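Local coordinates for protein probable CoA-transferase alpha subunit (Rhodococcus jostii, PDB 6COJ) that forms with its beta subunit the hydrolase IpdAB, which opens a ring of a cholesterol breakdown product, probably as its coenzyme A thioester, at residues R45-L50 with L181-N185; H190-T196 with Q233-R239. The protein carries 1 engineered substitution. One frame throughout, in Å; residues are numbered along the deposited sequence.

How the contacts relate
Both contacts are largely buried, but at different depths. The centre of contact 1 (45-50 with 181-185) is about 7 Å from that of the chain, where a turn and helix start pack against strand 177-184 of the parallel sheet, by apolar side chains, one arginine hydrogen bond and a water. Contact 2 (190-196 with 233-239), its centre about 17 Å from the chain's, is backbone pairing in a small antiparallel sheet, and its polar ends meet the beta subunit and the second copy of this chain. Their centres are about 14 Å apart, yet they touch: Asn185 N probably hydrogen-bonds Ala194 O at 3.1 Å, so strand 193-194 is tied to the segment carrying the core strand.

Contact 1: R45-L50 with L181-N185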
loop_
_atom_site.group_PDB
_atom_site.type_symbol
_atom_site.label_atom_id
_atom_site.label_comp_id
_atom_site.label_asym_id
_atom_site.label_seq_id
_atom_site.Cartn_x
_atom_site.Cartn_y
_atom_site.Cartn_z
ATOM N N ARG A 45 0.909 17.022 -12.181
ATOM C CA ARG A 45 -0.091 16.173 -12.844
ATOM C C ARG A 45 -1.500 16.394 -12.313
ATOM O O ARG A 45 -2.247 15.459 -12.021
ATOM C CB ARG A 45 0.305 14.695 -12.873
ATOM C CG ARG A 45 -0.183 14.015 -14.157
ATOM C CD ARG A 45 0.210 12.530 -14.249
ATOM N NE ARG A 45 -0.458 11.779 -13.183
ATOM C CZ ARG A 45 0.143 11.055 -12.244
ATOM N NH1 ARG A 45 1.466 10.883 -12.237
ATOM N NH2 ARG A 45 -0.612 10.478 -11.312
ATOM N N LYS A 46 -1.877 17.672 -12.224
ATOM C CA LYS A 46 -3.242 17.988 -11.866
ATOM C C LYS A 46 -4.136 17.864 -13.096
ATOM O O LYS A 46 -3.700 18.136 -14.216
ATOM C CB LYS A 46 -3.306 19.420 -11.352
ATOM C CG LYS A 46 -2.750 19.550 -9.946
ATOM C CD LYS A 46 -3.690 18.923 -8.953
ATOM C CE LYS A 46 -3.152 18.972 -7.545
ATOM N NZ LYS A 46 -4.174 18.407 -6.635
ATOM N N PRO A 47 -5.410 17.443 -12.916
ATOM C CA PRO A 47 -6.364 17.405 -14.050
ATOM C C PRO A 47 -6.884 18.804 -14.363
ATOM O O PRO A 47 -8.056 19.151 -14.148
ATOM C CB PRO A 47 -7.451 16.462 -13.527
ATOM C CG PRO A 47 -7.471 16.735 -12.053
ATOM C CD PRO A 47 -6.014 16.933 -11.670
ATOM N N MET A 48 -5.982 19.646 -14.877
ATOM C CA MET A 48 -6.279 21.064 -15.036
ATOM C C MET A 48 -7.327 21.311 -16.114
ATOM O O MET A 48 -8.133 22.243 -15.985
ATOM C CB MET A 48 -4.999 21.846 -15.333
ATOM C CG MET A 48 -3.963 21.835 -14.225
ATOM S SD MET A 48 -4.505 22.630 -12.703
ATOM C CE MET A 48 -4.313 24.349 -13.168
ATOM N N ALA A 49 -7.344 20.496 -17.173
ATOM C CA ALA A 49 -8.409 20.620 -18.162
ATOM C C ALA A 49 -9.770 20.330 -17.542
ATOM O O ALA A 49 -10.749 21.033 -17.820
ATOM C CB ALA A 49 -8.128 19.721 -19.369
ATOM N N LEU A 50 -9.854 19.312 -16.678
ATOM C CA LEU A 50 -11.120 19.051 -15.994
ATOM C C LEU A 50 -11.480 20.185 -15.038
ATOM O O LEU A 50 -12.654 20.568 -14.933
ATOM C CB LEU A 50 -11.066 17.699 -15.274
ATOM C CG LEU A 50 -11.239 16.468 -16.186
ATOM C CD1 LEU A 50 -10.723 15.183 -15.508
ATOM C CD2 LEU A 50 -12.701 16.294 -16.626
ATOM N N LEU A 181 -11.415 13.251 -9.855
ATOM C CA LEU A 181 -10.884 13.759 -11.120
ATOM C C LEU A 181 -9.378 13.544 -11.087
ATOM O O LEU A 181 -8.699 14.048 -10.187
ATOM C CB LEU A 181 -11.185 15.255 -11.277
ATOM C CG LEU A 181 -12.635 15.694 -11.087
ATOM C CD1 LEU A 181 -12.719 17.216 -11.119
ATOM C CD2 LEU A 181 -13.524 15.082 -12.148
ATOM N N VAL A 182 -8.854 12.769 -12.042
ATOM C CA VAL A 182 -7.424 12.484 -12.106
ATOM C C VAL A 182 -6.975 12.588 -13.558
ATOM O O VAL A 182 -7.768 12.422 -14.485
ATOM C CB VAL A 182 -7.059 11.093 -11.521
ATOM C CG1 VAL A 182 -7.501 10.978 -10.048
ATOM C CG2 VAL A 182 -7.677 9.969 -12.353
ATOM N N HIS A 183 -5.680 12.859 -13.747
ATOM C CA HIS A 183 -5.070 12.948 -15.071
ATOM C C HIS A 183 -3.876 12.010 -15.139
ATOM O O HIS A 183 -3.001 12.051 -14.267
ATOM C CB HIS A 183 -4.577 14.368 -15.363
ATOM C CG HIS A 183 -4.054 14.537 -16.750
ATOM N ND1 HIS A 183 -4.888 14.713 -17.834
ATOM C CD2 HIS A 183 -2.790 14.541 -17.241
ATOM C CE1 HIS A 183 -4.160 14.835 -18.932
ATOM N NE2 HIS A 183 -2.883 14.740 -18.599
ATOM N N LEU A 184 -3.826 11.193 -16.185
ATOM C CA LEU A 184 -2.754 10.225 -16.368
ATOM C C LEU A 184 -2.177 10.335 -17.777
ATOM O O LEU A 184 -2.691 11.050 -18.642
ATOM C CB LEU A 184 -3.225 8.795 -16.052
ATOM C CG LEU A 184 -3.347 8.560 -14.544
ATOM C CD1 LEU A 184 -4.140 7.299 -14.245
ATOM C CD2 LEU A 184 -1.958 8.470 -13.893
ATOM N N ASN A 185 -1.080 9.619 -18.012
ATOM C CA ASN A 185 -0.370 9.818 -19.266
ATOM C C ASN A 185 -0.957 9.034 -20.429
ATOM O O ASN A 185 -0.855 9.472 -21.578
ATOM C CB ASN A 185 1.121 9.518 -19.099
ATOM C CG ASN A 185 1.768 10.432 -18.077
ATOM O OD1 ASN A 185 2.280 11.518 -18.418
ATOM N ND2 ASN A 185 1.739 10.022 -16.829
HETATM O O HOH W 1 -4.222 13.492 -11.447
#
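Arg45, His183 and Leu181 bury the most surface where the turn leading into helix 48-56 packs on strand 177-184. The side chain of Arg45, bent by chi3 in p, brings NE to the carbonyl O of His183, a 2.8 Å hydrogen bond lying near the guanidinium plane, while Leu184 CD2 covers one guanidinium face, 3.5 Å from NH2. Arg45 NH2 also forms a salt bridge with Asp203, at the start of helix 203-208. A water ties the same residues together through their backbones: it donates to Arg45 O and accepts from His183 N, both at 2.8 Å.

His183 directs its CB at the turn, where it lies 3.8 Å from Pro47 CA; its imidazole is held by hydrogen bonds to Ser216 and Glu218. Pro47, the N-cap residue and the centre of an inverse gamma turn, sets its ring over the strand, with CG 4.1 Å from Leu181 CB. Three residues on, almost one helical turn, Leu50 CD1 reaches the same Leu181 CB at 4.3 Å. Alternation along the strand gives Leu181 and His183 to this face, and Val182 points its CB the other way.

The packing joins a helix start to an inner strand of the seven-stranded parallel sheet: strand 177-184 runs between strands 35-38 and 213-217, helix 23-28 touches Leu50, and helix 203-208 packs against Val182 and Leu184.

Contact 2: H190-T196 with Q233-R239; sequences HGNAAYT and QNLILNR
An antiparallel pairing with a classic beta bulge joins strand 193-194 to the short, weakly bonded strand 235-237, at one edge of a three-stranded sheet beside the main parallel sheet of the CoA-transferase fold. Ala193 and Leu237 form the hydrogen-bonded pair, CA atoms 5.0 Å apart: Ala193 N donates to Leu237 O at 3.1 Å, and Leu237 N to Ala193 O at 3.3 Å. Ile236 and Leu237 both lie opposite Ala193; the bulge follows an inverse gamma turn centred on Leu235 (phi/psi -83/80), and Ile236 is nearly helical (-86/-20). Ala193 CB meets Leu237 CB at 4.1 Å on the face covered by Leu184; on the other face Ala194 CB lies 4.1 Å from Leu235 CD2, near Leu226.

Past the bulge, Tyr195 N makes a weak bond to Asn234 O at 3.4 Å, and Asn234 ND2 donates to Tyr195 O at 3.0 Å while sitting over one face of the Tyr195 ring. That ring, chi1 in p, sets CE1 3.6 Å from Ile236 CG2, and its OH bonds Gln233 of the second copy of this protein. At the other end Gly191 has phi/psi 103/-6, where a CB would jam against the preceding carbonyl O. Arg239 forms a salt bridge with Glu75 and donates NH1 to Asp51 O, both of the beta subunit. Asn192 ND2 hydrogen-bonds Asp188; a water donates to Asn192 OD1 at 2.7 Å and accepts from Arg239 N at 3.0 Å.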
loop_
_atom_site.group_PDB
_atom_site.type_symbol
_atom_site.label_atom_id
_atom_site.label_comp_id
_atom_site.label_asym_id
_atom_site.label_seq_id
_atom_site.Cartn_x
_atom_site.Cartn_y
_atom_site.Cartn_z
ATOM N N HIS A 190 -11.617 1.995 -21.952
ATOM C CA HIS A 190 -12.314 1.310 -20.877
ATOM C C HIS A 190 -11.862 1.762 -19.497
ATOM O O HIS A 190 -12.419 1.296 -18.498
ATOM C CB HIS A 190 -12.107 -0.203 -20.995
ATOM C CG HIS A 190 -12.329 -0.749 -22.368
ATOM N ND1 HIS A 190 -13.554 -0.718 -23.000
ATOM C CD2 HIS A 190 -11.479 -1.367 -23.222
ATOM C CE1 HIS A 190 -13.443 -1.273 -24.195
ATOM N NE2 HIS A 190 -12.194 -1.683 -24.350
ATOM N N GLY A 191 -10.849 2.620 -19.410
ATOM C CA GLY A 191 -10.373 3.095 -18.133
ATOM C C GLY A 191 -9.092 2.460 -17.627
ATOM O O GLY A 191 -8.594 2.888 -16.580
ATOM N N ASN A 192 -8.554 1.437 -18.294
ATOM C CA ASN A 192 -7.198 1.034 -17.962
ATOM C C ASN A 192 -6.271 2.205 -18.240
ATOM O O ASN A 192 -6.392 2.859 -19.281
ATOM C CB ASN A 192 -6.801 -0.186 -18.782
ATOM C CG ASN A 192 -7.661 -1.385 -18.488
ATOM O OD1 ASN A 192 -7.786 -1.825 -17.333
ATOM N ND2 ASN A 192 -8.297 -1.916 -19.533
ATOM N N ALA A 193 -5.385 2.513 -17.294
ATOM C CA ALA A 193 -4.600 3.734 -17.448
ATOM C C ALA A 193 -3.284 3.642 -16.691
ATOM O O ALA A 193 -3.165 2.924 -15.685
ATOM C CB ALA A 193 -5.374 4.990 -17.031
ATOM N N ALA A 194 -2.302 4.399 -17.179
ATOM C CA ALA A 194 -0.944 4.330 -16.672
ATOM C C ALA A 194 -0.369 5.722 -16.469
ATOM O O ALA A 194 -0.730 6.684 -17.165
ATOM C CB ALA A 194 -0.023 3.562 -17.620
ATOM N N TYR A 195 0.550 5.817 -15.517
ATOM C CA TYR A 195 1.443 6.956 -15.417
ATOM C C TYR A 195 2.798 6.602 -16.017
ATOM O O TYR A 195 3.213 5.438 -16.047
ATOM C CB TYR A 195 1.620 7.406 -13.962
ATOM C CG TYR A 195 2.500 6.509 -13.110
ATOM C CD1 TYR A 195 2.001 5.337 -12.558
ATOM C CD2 TYR A 195 3.830 6.846 -12.848
ATOM C CE1 TYR A 195 2.806 4.510 -11.759
ATOM C CE2 TYR A 195 4.638 6.032 -12.067
ATOM C CZ TYR A 195 4.123 4.864 -11.523
ATOM O OH TYR A 195 4.929 4.074 -10.728
ATOM N N THR A 196 3.472 7.626 -16.510
ATOM C CA THR A 196 4.860 7.561 -16.923
ATOM C C THR A 196 5.596 8.624 -16.129
ATOM O O THR A 196 5.054 9.698 -15.850
ATOM C CB THR A 196 5.010 7.824 -18.428
ATOM O OG1 THR A 196 4.512 9.132 -18.731
ATOM C CG2 THR A 196 4.228 6.803 -19.234
ATOM N N GLN A 233 3.699 -2.448 -13.540
ATOM C CA GLN A 233 3.546 -1.713 -12.294
ATOM C C GLN A 233 3.001 -0.310 -12.519
ATOM O O GLN A 233 2.509 0.321 -11.576
ATOM C CB GLN A 233 4.903 -1.644 -11.583
ATOM C CG GLN A 233 5.454 -2.994 -11.066
ATOM C CD GLN A 233 6.088 -3.882 -12.141
ATOM O OE1 GLN A 233 6.259 -3.473 -13.290
ATOM N NE2 GLN A 233 6.442 -5.104 -11.760
ATOM N N ASN A 234 3.077 0.193 -13.746
ATOM C CA ASN A 234 2.582 1.520 -14.062
ATOM C C ASN A 234 1.097 1.525 -14.393
ATOM O O ASN A 234 0.514 2.605 -14.531
ATOM C CB ASN A 234 3.372 2.077 -15.257
ATOM C CG ASN A 234 4.839 2.332 -14.936
ATOM O OD1 ASN A 234 5.622 1.395 -14.781
ATOM N ND2 ASN A 234 5.224 3.606 -14.875
ATOM N N LEU A 235 0.480 0.346 -14.520
ATOM C CA LEU A 235 -0.943 0.235 -14.843
ATOM C C LEU A 235 -1.740 0.396 -13.554
ATOM O O LEU A 235 -2.178 -0.577 -12.932
ATOM C CB LEU A 235 -1.240 -1.097 -15.526
ATOM C CG LEU A 235 -0.488 -1.387 -16.829
ATOM C CD1 LEU A 235 -0.659 -2.831 -17.265
ATOM C CD2 LEU A 235 -0.971 -0.438 -17.922
ATOM N N ILE A 236 -1.906 1.652 -13.137
ATOM C CA ILE A 236 -2.467 1.913 -11.813
ATOM C C ILE A 236 -3.992 1.946 -11.777
ATOM O O ILE A 236 -4.569 1.804 -10.692
ATOM C CB ILE A 236 -1.853 3.129 -11.094
ATOM C CG1 ILE A 236 -2.180 4.433 -11.831
ATOM C CG2 ILE A 236 -0.331 2.932 -10.889
ATOM C CD1 ILE A 236 -1.808 5.681 -11.018
ATOM N N LEU A 237 -4.664 2.139 -12.909
ATOM C CA LEU A 237 -6.118 2.045 -12.944
ATOM C C LEU A 237 -6.534 0.856 -13.794
ATOM O O LEU A 237 -6.012 0.658 -14.900
ATOM C CB LEU A 237 -6.754 3.311 -13.520
ATOM C CG LEU A 237 -6.398 4.655 -12.868
ATOM C CD1 LEU A 237 -7.272 5.779 -13.422
ATOM C CD2 LEU A 237 -6.526 4.618 -11.363
ATOM N N ASN A 238 -7.481 0.080 -13.284
ATOM C CA ASN A 238 -8.146 -0.966 -14.046
ATOM C C ASN A 238 -9.593 -0.542 -14.310
ATOM O O ASN A 238 -10.035 0.522 -13.868
ATOM C CB ASN A 238 -7.995 -2.330 -13.349
ATOM C CG ASN A 238 -8.697 -2.391 -12.001
ATOM O OD1 ASN A 238 -9.832 -1.934 -11.857
ATOM N ND2 ASN A 238 -8.016 -2.941 -11.008
ATOM N N ARG A 239 -10.338 -1.382 -15.034
ATOM C CA ARG A 239 -11.654 -0.951 -15.503
ATOM C C ARG A 239 -12.645 -0.738 -14.366
ATOM O O ARG A 239 -13.605 0.020 -14.546
ATOM C CB ARG A 239 -12.228 -1.942 -16.521
ATOM C CG ARG A 239 -11.530 -1.930 -17.861
ATOM C CD ARG A 239 -12.235 -2.844 -18.876
ATOM N NE ARG A 239 -12.031 -4.266 -18.578
ATOM C CZ ARG A 239 -12.963 -5.084 -18.102
ATOM N NH1 ARG A 239 -14.193 -4.641 -17.854
ATOM N NH2 ARG A 239 -12.657 -6.356 -17.868
HETATM O O HOH W 2 -9.058 -3.855 -16.038
HETATM O O HOH W 3 3.645 1.899 -9.640
#